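Local coordinates for protein acyl-coenzyme A oxidase (Caenorhabditis elegans, PDB 5K3H) that catalyses the FAD-dependent desaturation of acyl-CoA to (2E)-enoyl-CoA, passing electrons to oxygen to give hydrogen peroxide, the first step of peroxisomal beta-oxidation, at residues Y352-A357 with H396-G401; Y308-A313 with H342-F347; E400-A405 with S418-I423. All coordinates share one frame; numbering follows the deposited sequence.

Interaction 1 of 3, residues Y352-A357 with H396-G401; sequences YAFQFA and HQTGEG
F354 is the one side chain of 352-357 that reaches across to 396-401, and it meets Q397 and T398 with the far end of its ring. Its CG stands beside the backbone N, anti to the carbonyl carbon (chi1 -62°), which sends the ring straight out from helix 338-367 toward helix 382-408. The tight part is a small patch round CZ and CE2. Q397 lays its amide oxygen at the ring edge, OE1 lying 3.5 Å from F354 CZ and near the ring plane, while the amide itself is turned 37° from the ring. The aliphatic root of the same glutamine also touches, with Q397 CB 3.8 Å from F354 CZ. T398 OG1 comes in obliquely, 3.5 Å from F354 CE2, and its hydroxyl is hydrogen-bonded to the carbonyl of V394 one turn back in its own helix. A303 and L306 of helix 300-319 pack on F354 too, so three helices of the C-alpha1 domain meet round one phenyl.

Away from the ring the contact thins quickly: the nearest CA atoms, those of F354 and T398, are still 9.1 Å apart. On the exposed side H396, an ATP-binding residue, lies beyond the reach of 352-357, and partly exposed E400 makes a salt bridge to R350. No hydrogen bond or charge pair joins the two segments. Q397 OE1, beside the slightly positive C-H at F354 CZ, probably adds a mild electrostatic attraction to the packing, whereas T398 OG1, already bonded to V394, makes an oblique van der Waals contact.

Interaction 2 of 3, residues Y308-A313 with H342-F347; sequences YALNIA and HRLFPF
L310 and L344 both hold CG anti to the carbonyl carbon (chi1 -68° and -67°), and this sends each leucine out from its own helix toward the other. The two methyls of L310 then divide the work. CD1 sits against the end of the opposing segment, 3.2 Å from F347 O and 3.9 Å from F347 CB, while CD2 lies 3.6 Å from L344 O. The leucines themselves meet methyl to methyl, L310 CD2 lying 4.2 Å from L344 CD2. One turn on, A313 meets the same branch with its single methyl, A313 CB 3.5 Å from L344 CD2.

Helices 300-319 and 338-367 run roughly antiparallel here, the short segments being 141° apart with axes 10.4 Å from each other at closest. They belong to the helical C-alpha1 domain, whose antiparallel bundle is that of the acyl-CoA dehydrogenase superfamily. Helix 338-367 is kinked at this point: proline P346 has no N-H to give, and F347 N bonds to L344 O at 3.0 Å, three residues back. The carbonyl beside L310 CD2 thus has a backbone donor already.

Were L310 cut back to an alanine, a gap would probably open beside the kink, with the carbonyl end of F347 losing its methyl neighbour and L344 CD2 keeping only A313 of its two partners in 308-313. F347 offers its CB to L310 but carries its ring off toward helix 382-408, where it packs close to Q404, an ATP-binding residue. The neighbouring turn holds H342 and R343, both FAD-binding, which take no part in the leucine packing; they pack against R533 and M438 of the second subunit.

Interaction 3 of 3, residues E400-A405 with S418-I423; sequences EGIEQA and SYISEI
I402 and I420 put their branch methyls together, I402 CG2 to I420 CG2 at 3.6 Å, where helix 382-408 of the C-alpha1 helical bundle meets the first turn of helix 420-428. Each CG2 is anti to its backbone nitrogen, and the two side chains lie alongside with their long arms pointing roughly opposite ways. I420 CG2 is also 3.6 Å from I402 O. The longer arms finish the patch: I402 CD1 lies 4.1 Å from I423 CG2, one turn along, and I420 CD1 rests 4.0 Å from A405 O. Side chain meets side chain through hydrocarbon alone, with backbone carbonyl oxygens alongside, and no hydrogen bond crosses.

A next shell closes round the isoleucines. I312 of helix 300-319 touches both I420 and I423, while A309 and A313 of that helix cover I402 and A405. On helix 420-428, E422 OE2 accepts from the backbone N of Y245, and S421 packs on M243 of the second subunit.

The start of its helix also holds I420. Y419 occupies the N-cap position, with positive phi, and S418 just before it makes an ST turn. S418 OG is also hydrogen-bonded to the carbonyls of G413 and S415, and it takes the backbone N-H of I420 at 3.2 Å between I420 N and S418 OG, nearly straight at 170°.

How the interactions relate
All three contacts are buried within the helical C-alpha1 domain, and none has a cross-segment hydrogen bond. Interactions 1 and 2 share helix 338-367; interactions 1 and 3 share helix 382-408, overlapping at E400 and G401. Interaction 1 is the smallest and the nearest to the chain centre, and the only one in which polar side-chain oxygens meet a ring; interactions 2 and 3 are aliphatic, with methyls against methyls and backbone carbonyls, and both come near the second subunit. F347 joins the set, its CD1 packing 3.4 Å from G401 CA, while A313 CB lies 3.4 Å from A405 O. The FAD- and ATP-binding residues H342, R343, H396 and Q404 make none of these cross-segment contacts.

Interaction 1 of 3, residues Y352-A357 with H396-G401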
loop_
_atom_site.group_PDB
_atom_site.type_symbol
_atom_site.label_atom_id
_atom_site.label_comp_id
_atom_site.label_asym_id
_atom_site.label_seq_id
_atom_site.Cartn_x
_atom_site.Cartn_y
_atom_site.Cartn_z
ATOM N N TYR B 352 18.024 8.938 -3.132
ATOM C CA TYR B 352 19.385 9.192 -3.600
ATOM C C TYR B 352 20.187 7.899 -3.647
ATOM O O TYR B 352 20.938 7.655 -4.602
ATOM C CB TYR B 352 20.085 10.212 -2.692
ATOM C CG TYR B 352 19.769 11.669 -3.012
ATOM C CD1 TYR B 352 18.622 12.280 -2.499
ATOM C CD2 TYR B 352 20.617 12.435 -3.808
ATOM C CE1 TYR B 352 18.325 13.604 -2.783
ATOM C CE2 TYR B 352 20.335 13.742 -4.080
ATOM C CZ TYR B 352 19.182 14.336 -3.574
ATOM O OH TYR B 352 18.878 15.659 -3.852
ATOM N N ALA B 353 20.041 7.049 -2.630
ATOM C CA ALA B 353 20.787 5.794 -2.621
ATOM C C ALA B 353 20.435 4.933 -3.823
ATOM O O ALA B 353 21.317 4.315 -4.425
ATOM C CB ALA B 353 20.529 5.023 -1.322
ATOM N N PHE B 354 19.155 4.879 -4.194
ATOM C CA PHE B 354 18.762 4.077 -5.350
ATOM C C PHE B 354 19.285 4.686 -6.642
ATOM O O PHE B 354 19.755 3.968 -7.521
ATOM C CB PHE B 354 17.240 3.952 -5.420
ATOM C CG PHE B 354 16.621 3.252 -4.245
ATOM C CD1 PHE B 354 17.378 2.442 -3.404
ATOM C CD2 PHE B 354 15.278 3.446 -3.945
ATOM C CE1 PHE B 354 16.790 1.817 -2.303
ATOM C CE2 PHE B 354 14.700 2.822 -2.856
ATOM C CZ PHE B 354 15.451 2.001 -2.043
ATOM N N GLN B 355 19.212 6.013 -6.774
ATOM C CA GLN B 355 19.706 6.677 -7.975
ATOM C C GLN B 355 21.192 6.417 -8.162
ATOM O O GLN B 355 21.659 6.187 -9.277
ATOM C CB GLN B 355 19.418 8.185 -7.883
ATOM C CG GLN B 355 19.823 9.006 -9.117
ATOM C CD GLN B 355 18.838 8.835 -10.299
ATOM O OE1 GLN B 355 17.971 7.945 -10.285
ATOM N NE2 GLN B 355 18.965 9.699 -11.314
ATOM N N PHE B 356 21.953 6.447 -7.076
ATOM C CA PHE B 356 23.387 6.205 -7.172
ATOM C C PHE B 356 23.700 4.736 -7.435
ATOM O O PHE B 356 24.674 4.441 -8.136
ATOM C CB PHE B 356 24.076 6.719 -5.908
ATOM C CG PHE B 356 23.935 8.202 -5.717
ATOM C CD1 PHE B 356 23.776 9.042 -6.822
ATOM C CD2 PHE B 356 23.951 8.763 -4.445
ATOM C CE1 PHE B 356 23.620 10.427 -6.660
ATOM C CE2 PHE B 356 23.812 10.130 -4.275
ATOM C CZ PHE B 356 23.651 10.973 -5.380
ATOM N N ALA B 357 22.905 3.806 -6.892
ATOM C CA ALA B 357 23.099 2.384 -7.190
ATOM C C ALA B 357 22.775 2.066 -8.651
ATOM O O ALA B 357 23.503 1.322 -9.313
ATOM C CB ALA B 357 22.235 1.532 -6.266
ATOM N N HIS B 396 10.340 -3.004 -3.290
ATOM C CA HIS B 396 9.697 -3.132 -1.986
ATOM C C HIS B 396 9.973 -1.919 -1.123
ATOM O O HIS B 396 9.047 -1.346 -0.548
ATOM C CB HIS B 396 10.169 -4.406 -1.286
ATOM C CG HIS B 396 9.760 -4.486 0.154
ATOM N ND1 HIS B 396 8.508 -4.910 0.550
ATOM C CD2 HIS B 396 10.435 -4.185 1.290
ATOM C CE1 HIS B 396 8.426 -4.858 1.866
ATOM N NE2 HIS B 396 9.580 -4.419 2.339
ATOM N N GLN B 397 11.240 -1.491 -1.043
ATOM C CA GLN B 397 11.597 -0.325 -0.235
ATOM C C GLN B 397 11.045 0.972 -0.805
ATOM O O GLN B 397 10.739 1.900 -0.036
ATOM C CB GLN B 397 13.108 -0.215 -0.105
ATOM C CG GLN B 397 13.672 -1.285 0.771
ATOM C CD GLN B 397 15.087 -1.026 1.154
ATOM O OE1 GLN B 397 15.696 -0.052 0.727
ATOM N NE2 GLN B 397 15.653 -1.943 1.912
ATOM N N THR B 398 10.916 1.067 -2.133
ATOM C CA THR B 398 10.243 2.223 -2.721
ATOM C C THR B 398 8.783 2.262 -2.294
ATOM O O THR B 398 8.287 3.305 -1.861
ATOM C CB THR B 398 10.335 2.192 -4.249
ATOM O OG1 THR B 398 11.701 2.306 -4.649
ATOM C CG2 THR B 398 9.583 3.348 -4.835
ATOM N N GLY B 399 8.088 1.116 -2.380
ATOM C CA GLY B 399 6.691 1.036 -1.951
ATOM C C GLY B 399 6.485 1.356 -0.479
ATOM O O GLY B 399 5.538 2.061 -0.112
ATOM N N GLU B 400 7.363 0.839 0.385
ATOM C CA GLU B 400 7.332 1.198 1.806
ATOM C C GLU B 400 7.429 2.711 2.006
ATOM O O GLU B 400 6.638 3.302 2.752
ATOM C CB GLU B 400 8.474 0.477 2.524
ATOM C CG GLU B 400 8.727 0.908 3.968
ATOM C CD GLU B 400 10.040 0.333 4.575
ATOM O OE1 GLU B 400 10.659 -0.618 3.985
ATOM O OE2 GLU B 400 10.451 0.855 5.660
ATOM N N GLY B 401 8.363 3.369 1.312
ATOM C CA GLY B 401 8.537 4.803 1.510
ATOM C C GLY B 401 7.400 5.643 0.959
ATOM O O GLY B 401 6.941 6.580 1.613
#

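Interaction 2 of 3, residues Y308-A313 with H342-F347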
loop_
_atom_site.group_PDB
_atom_site.type_symbol
_atom_site.label_atom_id
_atom_site.label_comp_id
_atom_site.label_asym_id
_atom_site.label_seq_id
_atom_site.Cartn_x
_atom_site.Cartn_y
_atom_site.Cartn_z
ATOM N N TYR B 308 9.010 11.624 -6.214
ATOM C CA TYR B 308 7.701 12.258 -6.393
ATOM C C TYR B 308 6.966 12.323 -5.072
ATOM O O TYR B 308 6.497 13.390 -4.657
ATOM C CB TYR B 308 6.804 11.504 -7.384
ATOM C CG TYR B 308 7.096 11.637 -8.852
ATOM C CD1 TYR B 308 7.874 12.675 -9.357
ATOM C CD2 TYR B 308 6.608 10.684 -9.745
ATOM C CE1 TYR B 308 8.144 12.756 -10.722
ATOM C CE2 TYR B 308 6.871 10.763 -11.105
ATOM C CZ TYR B 308 7.644 11.793 -11.583
ATOM O OH TYR B 308 7.900 11.854 -12.942
ATOM N N ALA B 309 6.831 11.165 -4.407
ATOM C CA ALA B 309 6.026 11.094 -3.193
ATOM C C ALA B 309 6.624 11.936 -2.071
ATOM O O ALA B 309 5.891 12.604 -1.333
ATOM C CB ALA B 309 5.871 9.639 -2.759
ATOM N N LEU B 310 7.955 11.963 -1.958
ATOM C CA LEU B 310 8.562 12.707 -0.859
ATOM C C LEU B 310 8.504 14.211 -1.094
ATOM O O LEU B 310 8.295 14.982 -0.146
ATOM C CB LEU B 310 10.002 12.238 -0.651
ATOM C CG LEU B 310 10.096 10.802 -0.116
ATOM C CD1 LEU B 310 11.498 10.258 -0.364
ATOM C CD2 LEU B 310 9.749 10.770 1.346
ATOM N N ASN B 311 8.659 14.657 -2.351
ATOM C CA ASN B 311 8.396 16.060 -2.662
ATOM C C ASN B 311 7.000 16.456 -2.175
ATOM O O ASN B 311 6.812 17.504 -1.545
ATOM C CB ASN B 311 8.519 16.292 -4.164
ATOM C CG ASN B 311 9.947 16.638 -4.601
ATOM O OD1 ASN B 311 10.335 17.800 -4.610
ATOM N ND2 ASN B 311 10.730 15.617 -4.980
ATOM N N ILE B 312 6.005 15.625 -2.465
ATOM C CA ILE B 312 4.634 15.955 -2.090
ATOM C C ILE B 312 4.490 16.002 -0.576
ATOM O O ILE B 312 4.017 16.998 -0.010
ATOM C CB ILE B 312 3.653 14.950 -2.722
ATOM C CG1 ILE B 312 3.694 15.078 -4.250
ATOM C CG2 ILE B 312 2.248 15.113 -2.114
ATOM C CD1 ILE B 312 3.243 13.831 -4.981
ATOM N N ALA B 313 4.921 14.935 0.105
ATOM C CA ALA B 313 4.713 14.852 1.538
ATOM C C ALA B 313 5.570 15.855 2.303
ATOM O O ALA B 313 5.145 16.339 3.355
ATOM C CB ALA B 313 4.992 13.433 2.015
ATOM N N HIS B 342 11.074 11.264 10.997
ATOM C CA HIS B 342 11.484 9.869 10.973
ATOM C C HIS B 342 10.798 9.100 9.855
ATOM O O HIS B 342 11.356 8.118 9.341
ATOM C CB HIS B 342 11.202 9.228 12.336
ATOM C CG HIS B 342 11.676 7.807 12.463
ATOM N ND1 HIS B 342 10.811 6.732 12.522
ATOM C CD2 HIS B 342 12.924 7.286 12.553
ATOM C CE1 HIS B 342 11.506 5.612 12.648
ATOM N NE2 HIS B 342 12.790 5.919 12.662
ATOM N N ARG B 343 9.592 9.503 9.471
ATOM C CA ARG B 343 8.875 8.768 8.439
ATOM C C ARG B 343 9.078 9.354 7.040
ATOM O O ARG B 343 8.545 8.802 6.070
ATOM C CB ARG B 343 7.378 8.710 8.790
ATOM C CG ARG B 343 6.590 9.932 8.359
ATOM C CD ARG B 343 5.256 10.021 9.065
ATOM N NE ARG B 343 4.538 8.768 9.000
ATOM C CZ ARG B 343 3.290 8.594 9.436
ATOM N NH1 ARG B 343 2.623 9.616 9.971
ATOM N NH2 ARG B 343 2.715 7.391 9.338
ATOM N N LEU B 344 9.859 10.429 6.905
ATOM C CA LEU B 344 10.159 11.035 5.614
ATOM C C LEU B 344 11.642 11.000 5.277
ATOM O O LEU B 344 12.009 10.533 4.190
ATOM C CB LEU B 344 9.671 12.506 5.589
ATOM C CG LEU B 344 8.179 12.902 5.627
ATOM C CD1 LEU B 344 8.102 14.387 5.739
ATOM C CD2 LEU B 344 7.378 12.418 4.395
ATOM N N PHE B 345 12.514 11.513 6.166
ATOM C CA PHE B 345 13.904 11.788 5.797
ATOM C C PHE B 345 14.689 10.515 5.487
ATOM O O PHE B 345 15.550 10.543 4.601
ATOM C CB PHE B 345 14.641 12.587 6.875
ATOM C CG PHE B 345 14.049 13.947 7.161
ATOM C CD1 PHE B 345 13.097 14.510 6.320
ATOM C CD2 PHE B 345 14.390 14.626 8.336
ATOM C CE1 PHE B 345 12.532 15.739 6.619
ATOM C CE2 PHE B 345 13.838 15.838 8.636
ATOM C CZ PHE B 345 12.906 16.403 7.781
ATOM N N PRO B 346 14.471 9.391 6.180
ATOM C CA PRO B 346 15.200 8.186 5.788
ATOM C C PRO B 346 14.893 7.733 4.373
ATOM O O PRO B 346 15.709 7.023 3.778
ATOM C CB PRO B 346 14.761 7.151 6.838
ATOM C CG PRO B 346 14.376 7.948 8.039
ATOM C CD PRO B 346 13.716 9.164 7.436
ATOM N N PHE B 347 13.740 8.102 3.825
ATOM C CA PHE B 347 13.360 7.732 2.470
ATOM C C PHE B 347 13.845 8.735 1.442
ATOM O O PHE B 347 13.988 8.381 0.264
ATOM C CB PHE B 347 11.846 7.573 2.398
ATOM C CG PHE B 347 11.339 6.518 3.336
ATOM C CD1 PHE B 347 11.525 5.175 3.057
ATOM C CD2 PHE B 347 10.737 6.869 4.541
ATOM C CE1 PHE B 347 11.093 4.215 3.941
ATOM C CE2 PHE B 347 10.295 5.892 5.435
ATOM C CZ PHE B 347 10.474 4.575 5.131
#

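Interaction 3 of 3, residues E400-A405 with S418-I423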
loop_
_atom_site.group_PDB
_atom_site.type_symbol
_atom_site.label_atom_id
_atom_site.label_comp_id
_atom_site.label_asym_id
_atom_site.label_seq_id
_atom_site.Cartn_x
_atom_site.Cartn_y
_atom_site.Cartn_z
ATOM N N GLU B 400 7.363 0.839 0.385
ATOM C CA GLU B 400 7.332 1.198 1.806
ATOM C C GLU B 400 7.429 2.711 2.006
ATOM O O GLU B 400 6.638 3.302 2.752
ATOM C CB GLU B 400 8.474 0.477 2.524
ATOM C CG GLU B 400 8.727 0.908 3.968
ATOM C CD GLU B 400 10.040 0.333 4.575
ATOM O OE1 GLU B 400 10.659 -0.618 3.985
ATOM O OE2 GLU B 400 10.451 0.855 5.660
ATOM N N GLY B 401 8.363 3.369 1.312
ATOM C CA GLY B 401 8.537 4.803 1.510
ATOM C C GLY B 401 7.400 5.643 0.959
ATOM O O GLY B 401 6.941 6.580 1.613
ATOM N N ILE B 402 6.885 5.283 -0.215
ATOM C CA ILE B 402 5.755 6.011 -0.787
ATOM C C ILE B 402 4.550 5.917 0.141
ATOM O O ILE B 402 3.795 6.883 0.304
ATOM C CB ILE B 402 5.417 5.465 -2.189
ATOM C CG1 ILE B 402 6.559 5.690 -3.175
ATOM C CG2 ILE B 402 4.164 6.146 -2.729
ATOM C CD1 ILE B 402 6.375 4.954 -4.434
ATOM N N GLU B 403 4.359 4.755 0.779
ATOM C CA GLU B 403 3.258 4.602 1.728
ATOM C C GLU B 403 3.470 5.448 2.982
ATOM O O GLU B 403 2.539 6.122 3.439
ATOM C CB GLU B 403 3.094 3.130 2.106
ATOM C CG GLU B 403 1.781 2.787 2.787
ATOM C CD GLU B 403 0.555 3.007 1.900
ATOM O OE1 GLU B 403 0.642 2.752 0.670
ATOM O OE2 GLU B 403 -0.502 3.451 2.431
ATOM N N GLN B 404 4.696 5.475 3.522
ATOM C CA GLN B 404 4.984 6.376 4.637
ATOM C C GLN B 404 4.715 7.821 4.256
ATOM O O GLN B 404 4.165 8.587 5.056
ATOM C CB GLN B 404 6.424 6.200 5.095
ATOM C CG GLN B 404 6.649 4.893 5.806
ATOM C CD GLN B 404 5.736 4.724 7.012
ATOM O OE1 GLN B 404 5.631 5.606 7.858
ATOM N NE2 GLN B 404 5.069 3.586 7.094
ATOM N N ALA B 405 5.080 8.205 3.025
ATOM C CA ALA B 405 4.802 9.550 2.517
ATOM C C ALA B 405 3.297 9.819 2.435
ATOM O O ALA B 405 2.833 10.917 2.772
ATOM C CB ALA B 405 5.455 9.736 1.147
ATOM N N SER B 418 -3.570 14.529 -3.610
ATOM C CA SER B 418 -2.183 14.294 -3.221
ATOM C C SER B 418 -1.424 13.546 -4.312
ATOM O O SER B 418 -0.210 13.732 -4.462
ATOM C CB SER B 418 -2.118 13.497 -1.939
ATOM O OG SER B 418 -2.262 12.130 -2.262
ATOM N N TYR B 419 -2.114 12.658 -5.025
ATOM C CA TYR B 419 -1.668 11.836 -6.151
ATOM C C TYR B 419 -0.791 10.672 -5.721
ATOM O O TYR B 419 -0.422 9.868 -6.583
ATOM C CB TYR B 419 -0.927 12.646 -7.228
ATOM C CG TYR B 419 -1.015 12.015 -8.603
ATOM C CD1 TYR B 419 -2.260 11.739 -9.190
ATOM C CD2 TYR B 419 0.128 11.692 -9.321
ATOM C CE1 TYR B 419 -2.363 11.164 -10.433
ATOM C CE2 TYR B 419 0.033 11.114 -10.582
ATOM C CZ TYR B 419 -1.223 10.853 -11.118
ATOM O OH TYR B 419 -1.339 10.275 -12.360
ATOM N N ILE B 420 -0.493 10.515 -4.427
ATOM C CA ILE B 420 0.479 9.519 -3.976
ATOM C C ILE B 420 -0.053 8.100 -4.124
ATOM O O ILE B 420 0.715 7.165 -4.404
ATOM C CB ILE B 420 0.884 9.813 -2.521
ATOM C CG1 ILE B 420 1.575 11.178 -2.441
ATOM C CG2 ILE B 420 1.822 8.746 -2.025
ATOM C CD1 ILE B 420 1.869 11.629 -1.032
ATOM N N SER B 421 -1.359 7.901 -3.982
ATOM C CA SER B 421 -1.888 6.551 -4.132
ATOM C C SER B 421 -1.658 5.995 -5.529
ATOM O O SER B 421 -1.425 4.790 -5.679
ATOM C CB SER B 421 -3.377 6.535 -3.789
ATOM O OG SER B 421 -4.131 7.269 -4.736
ATOM N N GLU B 422 -1.718 6.841 -6.560
ATOM C CA GLU B 422 -1.410 6.407 -7.920
ATOM C C GLU B 422 0.095 6.247 -8.108
ATOM O O GLU B 422 0.545 5.306 -8.773
ATOM C CB GLU B 422 -1.985 7.408 -8.930
ATOM C CG GLU B 422 -1.925 6.976 -10.408
ATOM C CD GLU B 422 -2.847 5.817 -10.760
ATOM O OE1 GLU B 422 -3.841 5.579 -10.035
ATOM O OE2 GLU B 422 -2.552 5.122 -11.754
ATOM N N ILE B 423 0.891 7.146 -7.515
ATOM C CA ILE B 423 2.343 6.980 -7.537
ATOM C C ILE B 423 2.729 5.639 -6.919
ATOM O O ILE B 423 3.555 4.904 -7.472
ATOM C CB ILE B 423 3.029 8.161 -6.811
ATOM C CG1 ILE B 423 2.801 9.485 -7.552
ATOM C CG2 ILE B 423 4.516 7.919 -6.623
ATOM C CD1 ILE B 423 3.037 10.722 -6.680
#